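Local coordinates for arfgap-like finger domain containing protein (Cryptosporidium parvum Iowa II, PDB 2OWA) that probably stimulates GTP hydrolysis by ADP-ribosylation factors through the zinc-binding ArfGAP domain that this construct holds, at residues Gln28-Arg31 with Glu35-Thr38; Pro47-Leu52 with Asp65-Gly70; Val71-Val76 with Glu118-Ile123. All coordinates share one frame; numbering follows the deposited sequence.

Overall arrangement
From the N terminus, contact 1 comes first: helix 20-32 ends, the chain turns, and N36 reaches back to close a very short loop. P47 packs against N36 and R37 and so leads directly into contact 2, where strand 49-51, between the two pairs of zinc ligands, meets the end of helix 60-67 just past the second pair. Contact 3 starts at the very next residue and closes the widest loop, bringing 71-76 to the short helix 118-121. The three follow in series, neither nesting nor crossing. S74, hydrogen-bonded to both H66 and S51, joins contacts 2 and 3, while contacts 1 and 3 lie on opposite sides of the chain's centre.

Contact 1 (Gln28-Arg31 with Glu35-Thr38); sequences QIVR and ENRT
V30 and N36 carry the one hydrogen bond of this contact, and N36 supplies the donor. Its ND2 reaches the carbonyl O of V30 at 2.9 Å, and the N-H points almost straight at the acceptor, at 175°. The oxygen lies in the plane of the N36 amide, but the reverse does not hold: ND2 stands above the V30 carbonyl plane, 41° out of it. CG of N36 lies beside its own backbone N (chi1 -68°), with the amide swung back to the helix. The other end of that amide is used as well, since OD1 accepts from the backbone N of N97, so two bonds at opposite ends hold the group and fix which way round its N and O face.

In fold terms this is the turn leaving helix 20-32: the chain passes through a short 3-10 segment and goes on toward C39, the first zinc ligand of the Cys4 finger of the ArfGAP domain. The CA atoms of R31 and N36 come within 5.3 Å here. Both residues, with V30, also touch F57 of strand 56-58, which places the turn against the small sheet.

Van der Waals contact does the rest. CG1 of V30 meets the N36 amide at a slant, 3.7 Å from ND2. One residue further along each segment, CG of R37 rests on the carbonyl O of R31 at 3.3 Å, and the R37 chain then bends before its guanidinium.

The charged end of R31 works outside the pair. Its side chain leaves its CA away from 35-38, and its NH1 bonds S79 OG, while the backbone N of Q28 lies 4.1 Å above one face of that guanidinium, toward its rim.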
loop_
_atom_site.group_PDB
_atom_site.type_symbol
_atom_site.label_atom_id
_atom_site.label_comp_id
_atom_site.label_asym_id
_atom_site.label_seq_id
_atom_site.Cartn_x
_atom_site.Cartn_y
_atom_site.Cartn_z
ATOM N N GLN A 28 -8.214 -10.622 1.952
ATOM C CA GLN A 28 -7.780 -11.911 2.465
ATOM C C GLN A 28 -6.880 -12.597 1.428
ATOM O O GLN A 28 -5.825 -13.143 1.760
ATOM C CB GLN A 28 -8.997 -12.758 2.791
ATOM C CG GLN A 28 -9.585 -12.465 4.152
ATOM C CD GLN A 28 -11.069 -12.848 4.247
ATOM O OE1 GLN A 28 -11.550 -13.715 3.507
ATOM N NE2 GLN A 28 -11.797 -12.172 5.137
ATOM N N ILE A 29 -7.273 -12.512 0.170
ATOM C CA ILE A 29 -6.468 -13.032 -0.917
ATOM C C ILE A 29 -5.217 -12.222 -1.146
ATOM O O ILE A 29 -4.120 -12.765 -1.174
ATOM C CB ILE A 29 -7.251 -13.061 -2.242
ATOM C CG1 ILE A 29 -8.476 -13.962 -2.123
ATOM C CG2 ILE A 29 -6.335 -13.490 -3.382
ATOM C CD1 ILE A 29 -8.171 -15.295 -1.538
ATOM N N VAL A 30 -5.380 -10.915 -1.311
ATOM C CA VAL A 30 -4.243 -10.094 -1.706
ATOM C C VAL A 30 -3.166 -10.082 -0.591
ATOM O O VAL A 30 -2.002 -10.100 -0.880
ATOM C CB VAL A 30 -4.698 -8.710 -2.193
ATOM C CG1 VAL A 30 -3.514 -7.797 -2.393
ATOM C CG2 VAL A 30 -5.489 -8.877 -3.511
ATOM N N ARG A 31 -3.578 -10.135 0.678
ATOM C CA ARG A 31 -2.621 -10.200 1.814
ATOM C C ARG A 31 -1.865 -11.512 1.874
ATOM O O ARG A 31 -0.762 -11.550 2.406
ATOM C CB ARG A 31 -3.335 -9.988 3.162
ATOM C CG ARG A 31 -3.463 -8.542 3.578
ATOM C CD ARG A 31 -3.963 -8.400 5.052
ATOM N NE ARG A 31 -4.970 -9.404 5.455
ATOM C CZ ARG A 31 -6.283 -9.187 5.608
ATOM N NH1 ARG A 31 -6.838 -7.992 5.371
ATOM N NH2 ARG A 31 -7.067 -10.188 5.992
ATOM N N GLU A 35 4.811 -11.965 -1.129
ATOM C CA GLU A 35 5.469 -10.681 -0.845
ATOM C C GLU A 35 4.690 -9.767 0.114
ATOM O O GLU A 35 5.295 -8.943 0.762
ATOM C CB GLU A 35 5.814 -9.918 -2.134
ATOM C CG GLU A 35 6.958 -10.544 -2.948
ATOM C CD GLU A 35 8.305 -10.543 -2.225
ATOM O OE1 GLU A 35 8.779 -9.440 -1.843
ATOM O OE2 GLU A 35 8.877 -11.659 -2.050
ATOM N N ASN A 36 3.365 -9.931 0.212
ATOM C CA ASN A 36 2.533 -9.090 1.094
ATOM C C ASN A 36 2.425 -9.598 2.537
ATOM O O ASN A 36 1.675 -9.035 3.340
ATOM C CB ASN A 36 1.134 -8.899 0.519
ATOM C CG ASN A 36 1.112 -8.053 -0.754
ATOM O OD1 ASN A 36 1.989 -7.209 -0.985
ATOM N ND2 ASN A 36 0.076 -8.242 -1.562
ATOM N N ARG A 37 3.188 -10.638 2.857
ATOM C CA ARG A 37 3.092 -11.317 4.167
ATOM C C ARG A 37 4.137 -10.847 5.183
ATOM O O ARG A 37 4.208 -11.302 6.317
ATOM C CB ARG A 37 3.120 -12.830 3.961
ATOM C CG ARG A 37 1.913 -13.307 3.158
ATOM C CD ARG A 37 1.715 -14.768 3.307
ATOM N NE ARG A 37 1.012 -15.134 4.546
ATOM C CZ ARG A 37 0.762 -16.393 4.898
ATOM N NH1 ARG A 37 1.165 -17.383 4.106
ATOM N NH2 ARG A 37 0.126 -16.664 6.037
ATOM N N THR A 38 4.912 -9.869 4.768
ATOM C CA THR A 38 5.825 -9.203 5.653
ATOM C C THR A 38 5.675 -7.673 5.429
ATOM O O THR A 38 5.449 -7.242 4.318
ATOM C CB THR A 38 7.229 -9.721 5.355
ATOM O OG1 THR A 38 8.175 -9.041 6.171
ATOM C CG2 THR A 38 7.593 -9.504 3.909
#

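Contact 2 (Pro47-Leu52 with Asp65-Gly70); sequences PTWLSL and DHRKMG
S51 and H66 mark the nearest backbone approach, their CA atoms 7.8 Å apart, so strand 49-51 and the end of helix 60-67 meet through side chains. The stronger meeting is a cation-pi contact. R67 brings its guanidinium over one face of W49, with CZ 4.3 Å from the centroid of the six-membered ring and 24° off the normal. The two planes are turned 56° against each other, so the group tips onto the indole instead of stacking flat. R67 gets there by a bend at chi3 (-63°); its CB sets off along the strand, and only the end of the chain comes close. The exact fit of NH1 on the ring is too tight in the model to be trusted.

Deeper in, CB of S51 lies 4.2 Å from ND1 of H66. The polar link between them is indirect: S74 OG bonds both S51 OG and H66 ND1. NE2 of H66 bonds OD2 of D41, which sits between the zinc ligands C39 and C42, so the imidazole is held at both nitrogens, between D41 of the zinc-binding loop and S74.

R67 follows C62 by five residues and completes the CX2CX16CX2CX4R signature of ArfGAP domains, whose arginine is generally linked to GTPase activation; a similar role here is plausible.

W49 lies on the central strand of the antiparallel sheet, touching I58 of strand 56-58 and V76 and S78 of strand 76-78. H66 and R67 also pack on V76, and L50, pointing away from helix 60-67, meets M92 of helix 86-94.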
loop_
_atom_site.group_PDB
_atom_site.type_symbol
_atom_site.label_atom_id
_atom_site.label_comp_id
_atom_site.label_asym_id
_atom_site.label_seq_id
_atom_site.Cartn_x
_atom_site.Cartn_y
_atom_site.Cartn_z
ATOM N N PRO A 47 1.302 -8.181 7.799
ATOM C CA PRO A 47 0.850 -6.798 7.998
ATOM C C PRO A 47 -0.585 -6.617 7.455
ATOM O O PRO A 47 -0.961 -7.230 6.440
ATOM C CB PRO A 47 1.844 -5.986 7.160
ATOM C CG PRO A 47 2.172 -6.929 6.012
ATOM C CD PRO A 47 2.295 -8.276 6.706
ATOM N N THR A 48 -1.385 -5.802 8.128
ATOM C CA THR A 48 -2.783 -5.642 7.729
ATOM C C THR A 48 -3.128 -4.191 7.465
ATOM O O THR A 48 -4.216 -3.895 6.999
ATOM C CB THR A 48 -3.771 -6.246 8.785
ATOM O OG1 THR A 48 -3.647 -5.505 9.990
ATOM C CG2 THR A 48 -3.435 -7.709 9.054
ATOM N N TRP A 49 -2.212 -3.283 7.762
ATOM C CA TRP A 49 -2.371 -1.888 7.384
ATOM C C TRP A 49 -1.799 -1.689 5.984
ATOM O O TRP A 49 -1.204 -2.609 5.417
ATOM C CB TRP A 49 -1.718 -0.942 8.413
ATOM C CG TRP A 49 -2.482 -0.903 9.655
ATOM C CD1 TRP A 49 -2.537 -1.890 10.614
ATOM C CD2 TRP A 49 -3.386 0.130 10.095
ATOM N NE1 TRP A 49 -3.412 -1.531 11.606
ATOM C CE2 TRP A 49 -3.926 -0.293 11.337
ATOM C CE3 TRP A 49 -3.790 1.367 9.566
ATOM C CZ2 TRP A 49 -4.844 0.484 12.071
ATOM C CZ3 TRP A 49 -4.713 2.159 10.306
ATOM C CH2 TRP A 49 -5.230 1.694 11.547
ATOM N N LEU A 50 -2.012 -0.507 5.415
ATOM C CA LEU A 50 -1.549 -0.245 4.063
ATOM C C LEU A 50 -1.279 1.260 3.788
ATOM O O LEU A 50 -1.827 2.135 4.455
ATOM C CB LEU A 50 -2.499 -0.914 3.022
ATOM C CG LEU A 50 -3.964 -0.477 2.937
ATOM C CD1 LEU A 50 -4.048 0.798 2.075
ATOM C CD2 LEU A 50 -4.798 -1.581 2.310
ATOM N N SER A 51 -0.384 1.552 2.846
ATOM C CA SER A 51 -0.315 2.916 2.274
ATOM C C SER A 51 -0.900 2.785 0.866
ATOM O O SER A 51 -0.329 2.049 0.019
ATOM C CB SER A 51 1.127 3.432 2.205
ATOM O OG SER A 51 1.169 4.653 1.482
ATOM N N LEU A 52 -2.045 3.432 0.615
ATOM C CA LEU A 52 -2.624 3.359 -0.713
ATOM C C LEU A 52 -1.680 3.939 -1.752
ATOM O O LEU A 52 -1.587 3.402 -2.831
ATOM C CB LEU A 52 -3.976 4.063 -0.809
ATOM C CG LEU A 52 -5.143 3.131 -0.462
ATOM C CD1 LEU A 52 -6.385 3.967 -0.144
ATOM C CD2 LEU A 52 -5.405 2.048 -1.577
ATOM N N ASP A 65 3.692 5.588 12.208
ATOM C CA ASP A 65 4.687 6.476 11.573
ATOM C C ASP A 65 4.192 7.110 10.289
ATOM O O ASP A 65 4.338 8.320 10.100
ATOM C CB ASP A 65 6.023 5.767 11.327
ATOM C CG ASP A 65 6.652 5.216 12.625
ATOM O OD1 ASP A 65 6.412 5.769 13.728
ATOM O OD2 ASP A 65 7.346 4.184 12.536
ATOM N N HIS A 66 3.635 6.296 9.392
ATOM C CA HIS A 66 3.047 6.805 8.150
ATOM C C HIS A 66 1.914 7.806 8.386
ATOM O O HIS A 66 1.778 8.753 7.640
ATOM C CB HIS A 66 2.510 5.669 7.288
ATOM C CG HIS A 66 3.572 4.924 6.551
ATOM N ND1 HIS A 66 3.668 4.935 5.178
ATOM C CD2 HIS A 66 4.594 4.155 6.996
ATOM C CE1 HIS A 66 4.690 4.192 4.800
ATOM N NE2 HIS A 66 5.272 3.712 5.889
ATOM N N ARG A 67 1.101 7.566 9.406
ATOM C CA ARG A 67 -0.039 8.436 9.714
ATOM C C ARG A 67 0.394 9.849 10.158
ATOM O O ARG A 67 -0.372 10.808 10.019
ATOM C CB ARG A 67 -0.975 7.779 10.761
ATOM C CG ARG A 67 -1.889 6.663 10.198
ATOM C CD ARG A 67 -2.966 6.173 11.207
ATOM N NE ARG A 67 -2.395 5.545 12.408
ATOM C CZ ARG A 67 -2.167 4.231 12.581
ATOM N NH1 ARG A 67 -2.441 3.345 11.634
ATOM N NH2 ARG A 67 -1.643 3.785 13.717
ATOM N N LYS A 68 1.611 9.966 10.687
ATOM C CA LYS A 68 2.197 11.267 11.039
ATOM C C LYS A 68 2.771 12.050 9.861
ATOM O O LYS A 68 3.165 13.191 10.017
ATOM C CB LYS A 68 3.321 11.098 12.055
ATOM C CG LYS A 68 2.969 10.381 13.337
ATOM C CD LYS A 68 4.277 10.173 14.130
ATOM C CE LYS A 68 4.190 8.977 15.068
ATOM N NZ LYS A 68 2.970 9.054 15.927
ATOM N N MET A 69 2.861 11.437 8.690
ATOM C CA MET A 69 3.499 12.092 7.554
ATOM C C MET A 69 2.548 12.960 6.729
ATOM O O MET A 69 2.982 13.942 6.124
ATOM C CB MET A 69 4.135 11.053 6.644
ATOM C CG MET A 69 5.224 10.258 7.327
ATOM S SD MET A 69 6.003 9.027 6.268
ATOM C CE MET A 69 4.658 8.182 5.543
ATOM N N GLY A 70 1.276 12.597 6.650
ATOM C CA GLY A 70 0.336 13.435 5.887
ATOM C C GLY A 70 0.041 12.835 4.528
ATOM O O GLY A 70 0.947 12.298 3.865
#

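Contact 3 (Val71-Val76 with Glu118-Ile123); sequences VHISFV and EYASSI
I73 and A120, the pair that meets across this contact, each also lie against a neighbouring flat group. CG1 of I73 sits 3.5 Å above one face of the H72 imidazole, toward its rim, and CB of A120 lies 4.1 Å above one face of the Y119 ring, again off centre. The phenol is in turn set among other aromatics: it meets F40 and F54 edge-to-face and F104 with the planes about 55° apart. Its hydroxyl bonds OD1 of D41, within the zinc finger.

Between the segments, I73 does most of the touching. Its CG2 reaches A120 CB at 3.9 Å and the carbonyl O of A120 at 3.7 Å. That branch lies opposite the backbone N across the CA-CB bond, while CG1 turns beside the N (chi1 -51°) and carries CD1 to within 4.3 Å of S121 CB. I73 thus meets the helical turn with two branches, CG2 on buried A120 and CD1 toward the exposed S121, and its CA lies 5.8 Å from that of S121.

The helical turn around 118-121 is weakly bonded, and S122 follows it. Both the N and the OG of S122 come to the carbonyl O of Y119 from the same face of its plane, OG at 2.7 Å and tilted 29° from that plane. S122 is also the N-cap of helix 123-135, its OG bonding the backbone N of G125, so one hydroxyl joins the two helices.

The contact thus fastens the loop between helix 60-67 and strand 76-78 to the C-terminal helical part of the ArfGAP domain. Its chemistry is van der Waals contact of the I73 branches with the A120 methyl and carbonyl O and with S121 CB; apolar packing, not directional bonding, sets how they meet.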
loop_
_atom_site.group_PDB
_atom_site.type_symbol
_atom_site.label_atom_id
_atom_site.label_comp_id
_atom_site.label_asym_id
_atom_site.label_seq_id
_atom_site.Cartn_x
_atom_site.Cartn_y
_atom_site.Cartn_z
ATOM N N VAL A 71 -1.212 12.976 4.103
ATOM C CA VAL A 71 -1.775 12.135 3.056
ATOM C C VAL A 71 -1.096 12.241 1.708
ATOM O O VAL A 71 -1.146 11.281 0.922
ATOM C CB VAL A 71 -3.321 12.321 2.864
ATOM C CG1 VAL A 71 -4.090 11.598 3.945
ATOM C CG2 VAL A 71 -3.684 13.769 2.799
ATOM N N HIS A 72 -0.500 13.404 1.425
ATOM C CA HIS A 72 0.238 13.600 0.181
ATOM C C HIS A 72 1.548 12.807 0.140
ATOM O O HIS A 72 2.112 12.549 -0.955
ATOM C CB HIS A 72 0.490 15.108 -0.039
ATOM C CG HIS A 72 1.396 15.731 0.983
ATOM N ND1 HIS A 72 1.046 15.853 2.308
ATOM C CD2 HIS A 72 2.651 16.241 0.873
ATOM C CE1 HIS A 72 2.049 16.403 2.975
ATOM N NE2 HIS A 72 3.035 16.642 2.126
ATOM N N ILE A 73 2.054 12.450 1.324
ATOM C CA ILE A 73 3.227 11.586 1.441
ATOM C C ILE A 73 2.775 10.106 1.462
ATOM O O ILE A 73 3.143 9.328 0.598
ATOM C CB ILE A 73 4.054 11.949 2.704
ATOM C CG1 ILE A 73 4.357 13.466 2.751
ATOM C CG2 ILE A 73 5.294 11.026 2.855
ATOM C CD1 ILE A 73 5.613 13.884 2.047
ATOM N N SER A 74 1.932 9.747 2.418
ATOM C CA SER A 74 1.466 8.377 2.539
ATOM C C SER A 74 0.071 8.349 3.126
ATOM O O SER A 74 -0.151 8.905 4.182
ATOM C CB SER A 74 2.468 7.548 3.354
ATOM O OG SER A 74 2.002 6.249 3.586
ATOM N N PHE A 75 -0.860 7.717 2.408
ATOM C CA PHE A 75 -2.305 7.745 2.680
ATOM C C PHE A 75 -2.646 6.380 3.230
ATOM O O PHE A 75 -2.667 5.400 2.496
ATOM C CB PHE A 75 -3.065 8.025 1.361
ATOM C CG PHE A 75 -4.584 8.021 1.469
ATOM C CD1 PHE A 75 -5.303 9.203 1.466
ATOM C CD2 PHE A 75 -5.302 6.818 1.486
ATOM C CE1 PHE A 75 -6.700 9.214 1.521
ATOM C CE2 PHE A 75 -6.712 6.797 1.563
ATOM C CZ PHE A 75 -7.410 8.016 1.563
ATOM N N VAL A 76 -2.926 6.330 4.527
ATOM C CA VAL A 76 -2.882 5.080 5.294
ATOM C C VAL A 76 -4.295 4.606 5.612
ATOM O O VAL A 76 -5.146 5.412 5.976
ATOM C CB VAL A 76 -2.051 5.272 6.609
ATOM C CG1 VAL A 76 -2.213 4.101 7.582
ATOM C CG2 VAL A 76 -0.609 5.545 6.275
ATOM N N GLU A 118 12.218 6.958 3.875
ATOM C CA GLU A 118 12.821 7.883 2.897
ATOM C C GLU A 118 12.156 7.702 1.541
ATOM O O GLU A 118 11.886 8.692 0.883
ATOM C CB GLU A 118 14.327 7.744 2.804
ATOM C CG GLU A 118 15.033 8.698 1.745
ATOM C CD GLU A 118 16.595 8.559 1.740
ATOM O OE1 GLU A 118 17.270 9.202 2.553
ATOM O OE2 GLU A 118 17.150 7.808 0.899
ATOM N N TYR A 119 11.849 6.468 1.140
ATOM C CA TYR A 119 11.159 6.243 -0.145
ATOM C C TYR A 119 9.858 7.042 -0.274
ATOM O O TYR A 119 9.578 7.542 -1.329
ATOM C CB TYR A 119 10.901 4.747 -0.430
ATOM C CG TYR A 119 9.833 4.157 0.470
ATOM C CD1 TYR A 119 8.496 4.170 0.098
ATOM C CD2 TYR A 119 10.176 3.608 1.716
ATOM C CE1 TYR A 119 7.496 3.626 0.946
ATOM C CE2 TYR A 119 9.190 3.050 2.580
ATOM C CZ TYR A 119 7.838 3.090 2.186
ATOM O OH TYR A 119 6.844 2.539 3.004
ATOM N N ALA A 120 9.072 7.124 0.801
ATOM C CA ALA A 120 7.772 7.760 0.792
ATOM C C ALA A 120 7.852 9.245 0.429
ATOM O O ALA A 120 6.945 9.748 -0.235
ATOM C CB ALA A 120 7.046 7.584 2.143
ATOM N N SER A 121 8.895 9.936 0.894
ATOM C CA SER A 121 8.993 11.395 0.679
ATOM C C SER A 121 9.845 11.742 -0.537
ATOM O O SER A 121 9.954 12.935 -0.918
ATOM C CB SER A 121 9.518 12.109 1.931
ATOM O OG SER A 121 10.855 11.700 2.300
ATOM N N SER A 122 10.453 10.709 -1.118
ATOM C CA SER A 122 11.386 10.871 -2.231
ATOM C C SER A 122 10.672 11.199 -3.555
ATOM O O SER A 122 9.535 10.807 -3.751
ATOM C CB SER A 122 12.251 9.621 -2.402
ATOM O OG SER A 122 11.518 8.551 -2.993
ATOM N N ILE A 123 11.361 11.887 -4.461
ATOM C CA ILE A 123 10.867 12.042 -5.832
ATOM C C ILE A 123 10.601 10.702 -6.538
ATOM O O ILE A 123 9.655 10.612 -7.338
ATOM C CB ILE A 123 11.820 12.953 -6.688
ATOM C CG1 ILE A 123 11.324 13.053 -8.126
ATOM C CG2 ILE A 123 13.231 12.431 -6.654
ATOM C CD1 ILE A 123 11.249 14.507 -8.610
#